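Local atomic coordinates of uncharacterized protein (Bacteroides uniformis ATCC 8492, PDB entry 4Q68), a protein that probably acts as a cell-wall amidase of the NlpC/P60 family, cleaving the N-acetylmuramoyl-L-alanine linkage of peptidoglycan fragments. Residues G28-V33 with I74-G79; D40-V45 with A189-A194; Y90-I95 with L118-M123; I177-N182 with T231-L236. All coordinates share one frame; numbering follows the deposited sequence. Where two conformers were deposited one is given.

The four contacts follow the papain-like layout of an NlpC/P60 hydrolase, helices packed on an antiparallel sheet. Contact 2 is central, setting the start of helix 41-53 on strand 188-197; contact 4 pairs the neighbouring strand 176-181 with strand 230-238, and its centre is about 11 Å from that of contact 2. Contact 3, about 12 Å from contact 4 between centres, joins the start of helix 91-100, which also packs on this sheet, to the loop leading into helix 122-125. Contact 1 is peripheral, about 24 Å from contact 4 between centres. Along the chain contact 2 interleaves with contacts 1 and 4 and encloses contact 3, so N-terminal helices and C-terminal strands are tied together.

Contact 1: G28-V33 with I74-G79; sequences GPEELV and IRYRDG
Leu32 and Arg75, with CA atoms 8.7 Å apart, mark the nearest backbone approach between the irregular loop 28-33 and the C-terminal end of helix 64-75, where Tyr76 is the first residue to leave helical backbone angles. In this NlpC/P60-type fold the loop leads toward helix 41-53, and long side chains from the helix end and the residue after it bridge the gap to it. Tyr76 reaches out with its hydroxyl: OH donates to Glu30 OE2 at 2.6 Å, meeting the lone pair of that oxygen turned away from OE1. A bend at chi2 (76°) brings Glu30 OE2 to the hydroxyl; the carboxylate and ring planes are 64° apart, and OE1 makes a salt bridge with Arg87. Leu32 supplies the apolar part, its CD1 lying at the edge of the tyrosine ring, 3.9 Å from CE2. Arginine suits position 75, one residue before the tyrosine, since its guanidinium can serve several acceptors. Arg75 NH1 gives a bond of 2.7 Å to Val33 O, almost in the guanidinium plane and moderately bent (149°), while NE forms a salt bridge with Glu46 on helix 41-53. Arg75 CG lies over one face of the Tyr76 ring, toward its rim. One water completes the joint: it accepts from Val33 N at 3.0 Å and from Arg75 NH1 at 2.9 Å, and donates to Tyr76 OH at 2.8 Å.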
loop_
_atom_site.group_PDB
_atom_site.type_symbol
_atom_site.label_atom_id
_atom_site.label_comp_id
_atom_site.label_asym_id
_atom_site.label_seq_id
_atom_site.Cartn_x
_atom_site.Cartn_y
_atom_site.Cartn_z
ATOM N N GLY A 28 5.945 6.942 -22.291
ATOM C CA GLY A 28 5.492 8.313 -22.396
ATOM C C GLY A 28 5.409 8.986 -21.042
ATOM O O GLY A 28 5.928 8.468 -20.041
ATOM N N PRO A 29 4.756 10.158 -20.994
ATOM C CA PRO A 29 4.710 10.899 -19.753
ATOM C C PRO A 29 3.905 10.175 -18.688
ATOM O O PRO A 29 2.975 9.434 -18.989
ATOM C CB PRO A 29 4.027 12.215 -20.145
ATOM C CG PRO A 29 3.256 11.904 -21.358
ATOM C CD PRO A 29 4.060 10.872 -22.086
ATOM N N GLU A 30 4.247 10.416 -17.436
ATOM C CA GLU A 30 3.454 9.928 -16.322
ATOM C C GLU A 30 2.106 10.639 -16.332
ATOM O O GLU A 30 2.047 11.875 -16.262
ATOM C CB GLU A 30 4.172 10.213 -15.002
ATOM C CG GLU A 30 3.428 9.718 -13.756
ATOM C CD GLU A 30 3.494 8.203 -13.516
ATOM O OE1 GLU A 30 4.448 7.538 -13.974
ATOM O OE2 GLU A 30 2.596 7.691 -12.798
ATOM N N GLU A 31 1.046 9.844 -16.442
ATOM C CA GLU A 31 -0.343 10.314 -16.432
ATOM C C GLU A 31 -1.136 9.418 -15.491
ATOM O O GLU A 31 -0.695 8.326 -15.162
ATOM C CB GLU A 31 -0.954 10.244 -17.839
ATOM C CG GLU A 31 -0.222 11.115 -18.858
ATOM C CD GLU A 31 -0.858 11.153 -20.233
ATOM O OE1 GLU A 31 -1.676 10.265 -20.558
ATOM O OE2 GLU A 31 -0.496 12.072 -20.995
ATOM N N LEU A 32 -2.314 9.868 -15.085
ATOM C CA LEU A 32 -3.167 9.060 -14.218
ATOM C C LEU A 32 -3.739 7.885 -15.003
ATOM O O LEU A 32 -4.495 8.084 -15.944
ATOM C CB LEU A 32 -4.296 9.908 -13.653
ATOM C CG LEU A 32 -5.203 9.208 -12.642
ATOM C CD1 LEU A 32 -4.484 8.855 -11.354
ATOM C CD2 LEU A 32 -6.415 10.073 -12.360
ATOM N N VAL A 33 -3.377 6.671 -14.608
ATOM C CA VAL A 33 -3.837 5.447 -15.244
ATOM C C VAL A 33 -4.860 4.784 -14.330
ATOM O O VAL A 33 -4.591 4.512 -13.166
ATOM C CB VAL A 33 -2.652 4.493 -15.508
ATOM C CG1 VAL A 33 -3.117 3.142 -16.032
ATOM C CG2 VAL A 33 -1.655 5.127 -16.481
ATOM N N ILE A 74 -4.182 10.154 -3.767
ATOM C CA ILE A 74 -3.597 8.995 -3.108
ATOM C C ILE A 74 -2.283 8.586 -3.760
ATOM O O ILE A 74 -1.320 8.229 -3.086
ATOM C CB ILE A 74 -4.602 7.818 -3.161
ATOM C CG1 ILE A 74 -5.815 8.114 -2.292
ATOM C CG2 ILE A 74 -3.950 6.507 -2.737
ATOM C CD1 ILE A 74 -7.021 7.273 -2.648
ATOM N N ARG A 75 -2.253 8.582 -5.084
ATOM C CA ARG A 75 -1.156 7.965 -5.814
ATOM C C ARG A 75 0.049 8.893 -5.983
ATOM O O ARG A 75 1.180 8.402 -6.101
ATOM C CB ARG A 75 -1.659 7.476 -7.183
ATOM C CG ARG A 75 -0.567 6.909 -8.068
ATOM C CD ARG A 75 -1.119 6.236 -9.302
ATOM N NE ARG A 75 -1.891 5.054 -8.964
ATOM C CZ ARG A 75 -2.755 4.472 -9.784
ATOM N NH1 ARG A 75 -2.943 4.938 -11.015
ATOM N NH2 ARG A 75 -3.444 3.417 -9.347
ATOM N N TYR A 76 -0.187 10.206 -6.016
ATOM C CA TYR A 76 0.842 11.197 -6.290
ATOM C C TYR A 76 1.086 12.074 -5.082
ATOM O O TYR A 76 0.180 12.399 -4.314
ATOM C CB TYR A 76 0.447 12.056 -7.504
ATOM C CG TYR A 76 0.401 11.214 -8.750
ATOM C CD1 TYR A 76 1.559 10.930 -9.455
ATOM C CD2 TYR A 76 -0.788 10.655 -9.200
ATOM C CE1 TYR A 76 1.545 10.102 -10.561
ATOM C CE2 TYR A 76 -0.817 9.835 -10.306
ATOM C CZ TYR A 76 0.344 9.568 -10.992
ATOM O OH TYR A 76 0.300 8.734 -12.084
ATOM N N ARG A 77 2.336 12.510 -4.950
ATOM C CA ARG A 77 2.760 13.373 -3.856
ATOM C C ARG A 77 1.952 14.671 -3.868
ATOM O O ARG A 77 2.021 15.447 -4.836
ATOM C CB ARG A 77 4.251 13.647 -4.017
ATOM C CG ARG A 77 4.912 14.487 -2.923
ATOM C CD ARG A 77 6.454 14.566 -3.107
ATOM N NE ARG A 77 7.050 13.238 -2.941
ATOM C CZ ARG A 77 7.464 12.431 -3.921
ATOM N NH1 ARG A 77 7.461 12.826 -5.191
ATOM N NH2 ARG A 77 7.900 11.213 -3.636
ATOM N N ASP A 78 1.163 14.877 -2.820
ATOM C CA ASP A 78 0.248 16.018 -2.724
ATOM C C ASP A 78 -0.703 16.125 -3.914
ATOM O O ASP A 78 -1.196 17.197 -4.236
ATOM C CB ASP A 78 1.025 17.312 -2.516
ATOM C CG ASP A 78 1.834 17.291 -1.242
ATOM O OD1 ASP A 78 1.403 16.681 -0.232
ATOM O OD2 ASP A 78 2.932 17.884 -1.255
ATOM N N GLY A 79 -0.982 15.000 -4.560
ATOM C CA GLY A 79 -1.900 14.973 -5.683
ATOM C C GLY A 79 -1.424 15.652 -6.945
ATOM O O GLY A 79 -2.230 15.893 -7.833
HETATM O O HOH W 1 -1.105 6.397 -12.723
#

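Contact 2: D40-V45 with A189-A194; sequences DCTTLV and AHMGIA. With NAG (2-acetamido-2-deoxy-beta-D-glucopyranose), chain B.
The imidazole of His190 carries Cys41 CB over one face, 4.0 Å from the ring centroid and 24° off the normal, while Cys41 SG stands obliquely at 4.2 Å from the same centroid. SG lies between the backbone N and carbonyl carbon of Cys41 (chi1 66°), which sets it beside the imidazole. His190 NE2 is hydrogen-bonded to His205 ND1, and Trp230 also meets the ring. A cysteine at the first turn of a helix, facing a histidine on an adjoining strand, is consistent with the Cys-His centre of NlpC/P60 hydrolases. The second flat group, the Asp40 carboxylate, caps helix 41-53. Its OD1 receives Thr43 N at 2.9 Å in a nearly straight bond, and weakly Thr42 N; Asp40 N donates to Thr43 OG1 at 3.1 Å, closing a capping box. Short polar side chains suit this helix start, where backbone N-H groups need acceptors. The other oxygen, Asp40 OD2, is 2.6 Å from O6 of the N-acetylglucosamine. Branched Val45 packs against the strand: its CG2 lies 4.0 Å from Met191 CB and also meets Ile193 CD1 and Gly192 CA. A water bridges helix and strand, donating to both Cys41 O and, at 2.8 Å, Met191 O.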
loop_
_atom_site.group_PDB
_atom_site.type_symbol
_atom_site.label_atom_id
_atom_site.label_comp_id
_atom_site.label_asym_id
_atom_site.label_seq_id
_atom_site.Cartn_x
_atom_site.Cartn_y
_atom_site.Cartn_z
ATOM N N ASP A 40 -2.527 -4.882 -9.167
ATOM C CA ASP A 40 -1.523 -5.476 -8.307
ATOM C C ASP A 40 -1.858 -5.141 -6.862
ATOM O O ASP A 40 -2.908 -4.591 -6.579
ATOM C CB ASP A 40 -0.103 -5.103 -8.749
ATOM C CG ASP A 40 0.196 -3.631 -8.625
ATOM O OD1 ASP A 40 -0.307 -2.994 -7.680
ATOM O OD2 ASP A 40 0.970 -3.115 -9.468
ATOM N N CYS A 41 -1.008 -5.521 -5.927
ATOM C CA CYS A 41 -1.409 -5.376 -4.523
ATOM C C CYS A 41 -1.609 -3.914 -4.128
ATOM O O CYS A 41 -2.467 -3.624 -3.287
ATOM C CB CYS A 41 -0.450 -6.078 -3.554
ATOM S SG CYS A 41 1.202 -5.398 -3.461
ATOM N N THR A 42 -0.834 -3.013 -4.732
ATOM C CA THR A 42 -0.893 -1.608 -4.396
ATOM C C THR A 42 -2.017 -0.909 -5.161
ATOM O O THR A 42 -2.774 -0.136 -4.578
ATOM C CB THR A 42 0.487 -0.964 -4.601
ATOM O OG1 THR A 42 1.423 -1.611 -3.728
ATOM C CG2 THR A 42 0.466 0.510 -4.267
ATOM N N THR A 43 -2.146 -1.177 -6.464
ATOM C CA THR A 43 -3.227 -0.519 -7.180
ATOM C C THR A 43 -4.589 -0.939 -6.631
ATOM O O THR A 43 -5.496 -0.119 -6.584
ATOM C CB THR A 43 -3.182 -0.640 -8.711
ATOM O OG1 THR A 43 -3.494 -1.970 -9.122
ATOM C CG2 THR A 43 -1.832 -0.223 -9.291
ATOM N N LEU A 44 -4.738 -2.188 -6.187
ATOM C CA LEU A 44 -5.999 -2.603 -5.573
ATOM C C LEU A 44 -6.336 -1.687 -4.401
ATOM O O LEU A 44 -7.443 -1.158 -4.288
ATOM C CB LEU A 44 -5.921 -4.040 -5.081
ATOM C CG LEU A 44 -7.128 -4.473 -4.247
ATOM C CD1 LEU A 44 -8.419 -4.467 -5.044
ATOM C CD2 LEU A 44 -6.875 -5.851 -3.693
ATOM N N VAL A 45 -5.394 -1.534 -3.482
ATOM C CA VAL A 45 -5.633 -0.696 -2.314
ATOM C C VAL A 45 -5.950 0.749 -2.721
ATOM O O VAL A 45 -6.847 1.382 -2.164
ATOM C CB VAL A 45 -4.447 -0.779 -1.330
ATOM C CG1 VAL A 45 -4.559 0.286 -0.241
ATOM C CG2 VAL A 45 -4.371 -2.177 -0.723
ATOM N N ALA A 189 6.752 -4.679 1.249
ATOM C CA ALA A 189 6.741 -5.628 0.134
ATOM C C ALA A 189 5.358 -5.960 -0.412
ATOM O O ALA A 189 5.272 -6.470 -1.514
ATOM C CB ALA A 189 7.408 -6.921 0.543
ATOM N N HIS A 190 4.284 -5.737 0.340
ATOM C CA HIS A 190 2.951 -6.207 -0.059
ATOM C C HIS A 190 1.934 -5.401 0.736
ATOM O O HIS A 190 2.266 -4.831 1.773
ATOM C CB HIS A 190 2.823 -7.709 0.242
ATOM C CG HIS A 190 1.705 -8.390 -0.470
ATOM N ND1 HIS A 190 1.774 -8.718 -1.804
ATOM C CD2 HIS A 190 0.506 -8.822 -0.029
ATOM C CE1 HIS A 190 0.653 -9.319 -2.153
ATOM N NE2 HIS A 190 -0.126 -9.401 -1.095
HETATM N N MSE A 191 0.704 -5.348 0.226
HETATM C CA MSE A 191 -0.392 -4.652 0.896
HETATM C C MSE A 191 -1.693 -5.408 0.720
HETATM O O MSE A 191 -1.834 -6.223 -0.194
HETATM C CB MSE A 191 -0.615 -3.266 0.288
HETATM C CG MSE A 191 0.605 -2.404 0.203
HETATM SE SE MSE A 191 0.168 -0.598 -0.355
HETATM C CE MSE A 191 -0.550 0.084 1.289
ATOM N N GLY A 192 -2.648 -5.126 1.595
ATOM C CA GLY A 192 -3.984 -5.633 1.451
ATOM C C GLY A 192 -4.920 -4.943 2.433
ATOM O O GLY A 192 -4.561 -3.960 3.066
ATOM N N ILE A 193 -6.136 -5.479 2.523
ATOM C CA ILE A 193 -7.205 -4.929 3.347
ATOM C C ILE A 193 -7.588 -5.958 4.417
ATOM O O ILE A 193 -7.815 -7.132 4.106
ATOM C CB ILE A 193 -8.435 -4.595 2.458
ATOM C CG1 ILE A 193 -8.053 -3.637 1.321
ATOM C CG2 ILE A 193 -9.573 -4.032 3.289
ATOM C CD1 ILE A 193 -7.566 -2.292 1.787
ATOM N N ALA A 194 -7.657 -5.525 5.672
ATOM C CA ALA A 194 -8.015 -6.405 6.773
ATOM C C ALA A 194 -9.464 -6.875 6.701
ATOM O O ALA A 194 -10.367 -6.079 6.478
ATOM C CB ALA A 194 -7.794 -5.682 8.083
HETATM C C1 NAG B . 4.908 -0.655 -6.150
HETATM C C2 NAG B . 6.022 0.102 -6.860
HETATM C C3 NAG B . 5.484 1.327 -7.593
HETATM C C4 NAG B . 4.211 1.007 -8.372
HETATM C C5 NAG B . 3.226 0.184 -7.550
HETATM C C6 NAG B . 2.031 -0.211 -8.409
HETATM C C7 NAG B . 8.293 -0.088 -5.942
HETATM C C8 NAG B . 9.315 0.409 -4.974
HETATM N N2 NAG B . 7.086 0.485 -5.933
HETATM O O1 NAG B . 5.445 -1.839 -5.644
HETATM O O3 NAG B . 6.464 1.737 -8.512
HETATM O O4 NAG B . 3.602 2.186 -8.843
HETATM O O5 NAG B . 3.870 -0.972 -7.058
HETATM O O6 NAG B . 2.454 -0.983 -9.506
HETATM O O7 NAG B . 8.616 -1.000 -6.697
HETATM O O HOH W 2 -3.671 -6.034 -2.261
#

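Contact 3: Y90-I95 with L118-M123; sequences YIADWI and LSISYM
Tyr90 and Ile120 form the apolar centre, with the Ile120 CG2 methyl sitting squarely over the middle of the tyrosine ring, 3.3 Å from its centroid and 8° off the normal, a CH-pi contact. With CG1 anti to the carbonyl carbon (chi1 -65°), CG2 of this beta-branched residue is free to face the ring while CD1 reaches onward to Ala92 CB at 3.9 Å. The small Ala92 lets the loop come near the helix, and its CB also meets Leu118 CD1 at 3.8 Å. On the opposite ring face Met123, present as selenomethionine, lays its SE toward the rim, 4.2 Å from the Tyr90 centroid, a Met-aromatic contact. Met123 also touches the N-acetylglucosamine, so this part of the NlpC/P60-type fold borders the bound sugar. The ring is held between two apolar groups, and its hydroxyl emerges at the polar edge. There Met123 N, in the first turn of helix 122-125, donates to Tyr90 OH at 2.9 Å along a nearly straight line (163°), and Glu147 is a second partner of the same oxygen. Helix 137-150 covers this side through Met143 and Glu147, whereas helix 91-100 turns Ile91 to strand 188-197 and Ile95 to strand 230-238.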
loop_
_atom_site.group_PDB
_atom_site.type_symbol
_atom_site.label_atom_id
_atom_site.label_comp_id
_atom_site.label_asym_id
_atom_site.label_seq_id
_atom_site.Cartn_x
_atom_site.Cartn_y
_atom_site.Cartn_z
ATOM N N TYR A 90 7.285 4.371 -2.849
ATOM C CA TYR A 90 7.605 3.782 -1.561
ATOM C C TYR A 90 6.434 3.946 -0.610
ATOM O O TYR A 90 5.913 5.055 -0.439
ATOM C CB TYR A 90 8.861 4.405 -0.976
ATOM C CG TYR A 90 10.126 4.077 -1.713
ATOM C CD1 TYR A 90 10.613 2.777 -1.751
ATOM C CD2 TYR A 90 10.872 5.071 -2.340
ATOM C CE1 TYR A 90 11.799 2.478 -2.390
ATOM C CE2 TYR A 90 12.070 4.779 -2.968
ATOM C CZ TYR A 90 12.537 3.483 -2.977
ATOM O OH TYR A 90 13.752 3.166 -3.539
ATOM N N ILE A 91 6.034 2.860 0.034
ATOM C CA ILE A 91 4.852 2.909 0.856
ATOM C C ILE A 91 5.030 3.807 2.080
ATOM O O ILE A 91 4.080 4.460 2.487
ATOM C CB ILE A 91 4.335 1.494 1.167
ATOM C CG1 ILE A 91 4.020 0.760 -0.149
ATOM C CG2 ILE A 91 3.098 1.551 2.067
ATOM C CD1 ILE A 91 3.147 1.541 -1.144
ATOM N N ALA A 92 6.237 3.937 2.628
ATOM C CA ALA A 92 6.413 4.909 3.721
ATOM C C ALA A 92 6.010 6.302 3.245
ATOM O O ALA A 92 5.414 7.077 3.985
ATOM C CB ALA A 92 7.846 4.928 4.225
ATOM N N ASP A 93 6.371 6.629 2.004
ATOM C CA ASP A 93 6.080 7.945 1.409
ATOM C C ASP A 93 4.581 8.092 1.122
ATOM O O ASP A 93 3.984 9.139 1.374
ATOM C CB ASP A 93 6.900 8.062 0.122
ATOM C CG ASP A 93 7.204 9.491 -0.297
ATOM O OD1 ASP A 93 6.925 10.460 0.445
ATOM O OD2 ASP A 93 7.780 9.606 -1.400
ATOM N N TRP A 94 3.982 7.020 0.610
ATOM C CA TRP A 94 2.543 6.922 0.360
ATOM C C TRP A 94 1.754 7.161 1.658
ATOM O O TRP A 94 0.781 7.908 1.668
ATOM C CB TRP A 94 2.283 5.539 -0.239
ATOM C CG TRP A 94 0.930 5.233 -0.786
ATOM C CD1 TRP A 94 0.563 5.301 -2.098
ATOM C CD2 TRP A 94 -0.188 4.680 -0.085
ATOM N NE1 TRP A 94 -0.719 4.853 -2.255
ATOM C CE2 TRP A 94 -1.201 4.451 -1.038
ATOM C CE3 TRP A 94 -0.425 4.333 1.253
ATOM C CZ2 TRP A 94 -2.438 3.910 -0.690
ATOM C CZ3 TRP A 94 -1.660 3.783 1.588
ATOM C CH2 TRP A 94 -2.647 3.587 0.621
ATOM N N ILE A 95 2.201 6.531 2.742
ATOM C CA ILE A 95 1.585 6.712 4.044
ATOM C C ILE A 95 1.733 8.167 4.478
ATOM O O ILE A 95 0.762 8.792 4.907
ATOM C CB ILE A 95 2.227 5.764 5.070
ATOM C CG1 ILE A 95 1.845 4.318 4.762
ATOM C CG2 ILE A 95 1.814 6.167 6.508
ATOM C CD1 ILE A 95 2.686 3.290 5.495
ATOM N N LEU A 118 13.717 3.591 9.099
ATOM C CA LEU A 118 13.628 3.369 7.669
ATOM C C LEU A 118 15.000 3.437 7.011
ATOM O O LEU A 118 15.824 4.299 7.317
ATOM C CB LEU A 118 12.700 4.391 7.025
ATOM C CG LEU A 118 11.226 4.301 7.433
ATOM C CD1 LEU A 118 10.472 5.487 6.846
ATOM C CD2 LEU A 118 10.598 2.988 6.988
ATOM N N SER A 119 15.219 2.517 6.082
ATOM C CA SER A 119 16.403 2.498 5.251
ATOM C C SER A 119 15.921 2.188 3.834
ATOM O O SER A 119 15.680 1.024 3.501
ATOM C CB SER A 119 17.378 1.454 5.799
ATOM O OG SER A 119 18.517 1.343 4.983
ATOM N N ILE A 120 15.731 3.238 3.047
ATOM C CA ILE A 120 15.094 3.132 1.748
ATOM C C ILE A 120 16.055 3.593 0.675
ATOM O O ILE A 120 16.549 4.710 0.701
ATOM C CB ILE A 120 13.760 3.916 1.737
ATOM C CG1 ILE A 120 12.757 3.285 2.719
ATOM C CG2 ILE A 120 13.186 3.957 0.341
ATOM C CD1 ILE A 120 11.465 4.079 2.926
ATOM N N SER A 121 16.318 2.698 -0.270
ATOM C CA SER A 121 17.271 2.932 -1.352
ATOM C C SER A 121 17.147 1.959 -2.525
ATOM O O SER A 121 17.964 2.005 -3.437
ATOM C CB SER A 121 18.709 2.865 -0.824
ATOM O OG SER A 121 18.985 1.572 -0.340
ATOM N N TYR A 122 16.148 1.071 -2.522
ATOM C CA TYR A 122 16.131 -0.040 -3.492
ATOM C C TYR A 122 16.111 0.436 -4.939
ATOM O O TYR A 122 16.830 -0.093 -5.787
ATOM C CB TYR A 122 14.934 -0.945 -3.208
ATOM C CG TYR A 122 14.930 -2.211 -4.000
ATOM C CD1 TYR A 122 14.377 -2.261 -5.262
ATOM C CD2 TYR A 122 15.472 -3.376 -3.478
ATOM C CE1 TYR A 122 14.372 -3.437 -6.001
ATOM C CE2 TYR A 122 15.479 -4.559 -4.210
ATOM C CZ TYR A 122 14.931 -4.576 -5.472
ATOM O OH TYR A 122 14.909 -5.733 -6.224
HETATM N N MSE A 123 15.255 1.401 -5.250
HETATM C CA MSE A 123 15.051 1.780 -6.640
HETATM C C MSE A 123 16.289 2.423 -7.250
HETATM O O MSE A 123 16.714 2.031 -8.334
HETATM C CB MSE A 123 13.843 2.696 -6.767
HETATM C CG MSE A 123 12.546 2.015 -6.365
HETATM SE SE MSE A 123 11.002 3.173 -6.469
HETATM C CE MSE A 123 10.762 3.195 -8.381
#

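Contact 4: I177-N182 with T231-L236; sequences IAITTN and TGIRVL. With NA (sodium ion), chain C.
Thr180 and Thr231 each turn OG1 between their own backbone N and carbonyl carbon, with chi1 of 57° and 54°, and this brings the two hydroxyls together: Thr180 OG1 and Thr231 OG1 are hydrogen-bonded at 2.8 Å, and either could be the donor. The threonine side chains cross at about a right angle, and the methyl CG2 of Thr180 is left to rest on Arg234 CG. Gly232, lacking a side chain, leaves room for Thr180 OG1 beside it. The segments 177-182 and 231-236 are antiparallel neighbours in the central sheet of the NlpC/P60 fold. Ala178 and Arg234 form a hydrogen-bonded pair: Ala178 N donates to Arg234 O at 2.9 Å, practically straight at 178°, and Arg234 N returns a bond of 2.8 Å to Ala178 O. Farther along, Thr180 N donates to Gly232 O and Thr231 N to Thr180 O. The beta-branched Ile177, Ile179, Ile233 and Val235, well suited to extended strands, share one face, where Ile177 CG2 meets Ile233 CG2 at 3.6 Å; helix 220-225 packs on the isoleucines. Arg234 leaves from the other face and forms a salt bridge with Asp106. At the strand end Thr181 O binds a sodium ion at 2.5 Å, alongside Thr183 O, Leu186 O and three waters.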
loop_
_atom_site.group_PDB
_atom_site.type_symbol
_atom_site.label_atom_id
_atom_site.label_comp_id
_atom_site.label_asym_id
_atom_site.label_seq_id
_atom_site.Cartn_x
_atom_site.Cartn_y
_atom_site.Cartn_z
ATOM N N ILE A 177 -3.309 -2.727 5.318
ATOM C CA ILE A 177 -2.181 -3.447 5.867
ATOM C C ILE A 177 -1.015 -3.314 4.896
ATOM O O ILE A 177 -1.147 -3.646 3.722
ATOM C CB ILE A 177 -2.531 -4.934 6.045
ATOM C CG1 ILE A 177 -3.786 -5.128 6.921
ATOM C CG2 ILE A 177 -1.331 -5.706 6.582
ATOM C CD1 ILE A 177 -3.701 -4.520 8.313
ATOM N N ALA A 178 0.122 -2.840 5.392
ATOM C CA ALA A 178 1.370 -2.772 4.638
ATOM C C ALA A 178 2.351 -3.730 5.298
ATOM O O ALA A 178 2.642 -3.603 6.487
ATOM C CB ALA A 178 1.920 -1.351 4.635
ATOM N N ILE A 179 2.823 -4.712 4.549
ATOM C CA ILE A 179 3.685 -5.751 5.090
ATOM C C ILE A 179 5.141 -5.304 4.979
ATOM O O ILE A 179 5.635 -5.047 3.892
ATOM C CB ILE A 179 3.462 -7.087 4.372
ATOM C CG1 ILE A 179 2.009 -7.543 4.583
ATOM C CG2 ILE A 179 4.460 -8.119 4.871
ATOM C CD1 ILE A 179 1.639 -8.857 3.936
ATOM N N THR A 180 5.804 -5.191 6.125
ATOM C CA THR A 180 7.173 -4.739 6.199
ATOM C C THR A 180 8.118 -5.881 5.810
ATOM O O THR A 180 7.777 -7.054 5.945
ATOM C CB THR A 180 7.489 -4.189 7.608
ATOM O OG1 THR A 180 7.239 -5.182 8.604
ATOM C CG2 THR A 180 6.608 -3.003 7.930
ATOM N N THR A 181 9.299 -5.530 5.305
ATOM C CA THR A 181 10.213 -6.498 4.730
ATOM C C THR A 181 11.662 -6.237 5.102
ATOM O O THR A 181 12.093 -5.100 5.211
ATOM C CB THR A 181 10.071 -6.537 3.207
ATOM O OG1 THR A 181 11.001 -7.500 2.705
ATOM C CG2 THR A 181 10.333 -5.179 2.555
ATOM N N ASN A 182 12.422 -7.323 5.235
ATOM C CA ASN A 182 13.859 -7.228 5.462
ATOM C C ASN A 182 14.688 -7.145 4.176
ATOM O O ASN A 182 15.903 -7.132 4.239
ATOM C CB ASN A 182 14.370 -8.326 6.406
ATOM C CG ASN A 182 14.219 -9.711 5.846
ATOM O OD1 ASN A 182 14.147 -9.911 4.640
ATOM N ND2 ASN A 182 14.192 -10.692 6.734
ATOM N N THR A 231 8.480 -9.104 7.849
ATOM C CA THR A 231 8.848 -8.928 9.238
ATOM C C THR A 231 7.698 -8.492 10.134
ATOM O O THR A 231 7.818 -8.565 11.355
ATOM C CB THR A 231 9.971 -7.897 9.355
ATOM O OG1 THR A 231 9.545 -6.709 8.698
ATOM C CG2 THR A 231 11.252 -8.413 8.725
ATOM N N GLY A 232 6.608 -8.007 9.550
ATOM C CA GLY A 232 5.563 -7.403 10.353
ATOM C C GLY A 232 4.646 -6.585 9.490
ATOM O O GLY A 232 4.623 -6.760 8.265
ATOM N N ILE A 233 3.865 -5.715 10.136
ATOM C CA ILE A 233 2.908 -4.877 9.418
ATOM C C ILE A 233 2.879 -3.467 9.967
ATOM O O ILE A 233 3.094 -3.238 11.159
ATOM C CB ILE A 233 1.459 -5.468 9.436
ATOM C CG1 ILE A 233 0.914 -5.625 10.861
ATOM C CG2 ILE A 233 1.430 -6.788 8.678
ATOM C CD1 ILE A 233 -0.527 -6.095 10.928
ATOM N N ARG A 234 2.559 -2.537 9.077
ATOM C CA ARG A 234 2.016 -1.241 9.425
ATOM C C ARG A 234 0.517 -1.294 9.131
ATOM O O ARG A 234 0.087 -1.935 8.173
ATOM C CB ARG A 234 2.693 -0.107 8.641
ATOM C CG ARG A 234 4.181 0.006 8.935
ATOM C CD ARG A 234 4.870 1.129 8.207
ATOM N NE ARG A 234 4.418 2.429 8.697
ATOM C CZ ARG A 234 4.878 3.604 8.281
ATOM N NH1 ARG A 234 5.773 3.679 7.317
ATOM N NH2 ARG A 234 4.436 4.724 8.821
ATOM N N VAL A 235 -0.266 -0.638 9.979
ATOM C CA VAL A 235 -1.715 -0.617 9.882
ATOM C C VAL A 235 -2.147 0.835 9.721
ATOM O O VAL A 235 -1.830 1.682 10.567
ATOM C CB VAL A 235 -2.365 -1.223 11.145
ATOM C CG1 VAL A 235 -3.878 -1.166 11.050
ATOM C CG2 VAL A 235 -1.886 -2.650 11.356
ATOM N N LEU A 236 -2.828 1.108 8.611
ATOM C CA LEU A 236 -3.303 2.445 8.275
ATOM C C LEU A 236 -4.820 2.409 8.184
ATOM O O LEU A 236 -5.417 1.363 7.915
ATOM C CB LEU A 236 -2.743 2.936 6.937
ATOM C CG LEU A 236 -1.224 2.960 6.750
ATOM C CD1 LEU A 236 -0.507 3.587 7.934
ATOM C CD2 LEU A 236 -0.655 1.580 6.437
HETATM NA NA NA C . 13.868 -3.523 4.404
HETATM O O HOH W 3 11.338 -4.776 8.295
HETATM O O HOH W 4 15.420 -1.574 4.296
HETATM O O HOH W 5 15.440 -4.332 6.039
HETATM O O HOH W 6 13.167 -2.066 6.197
#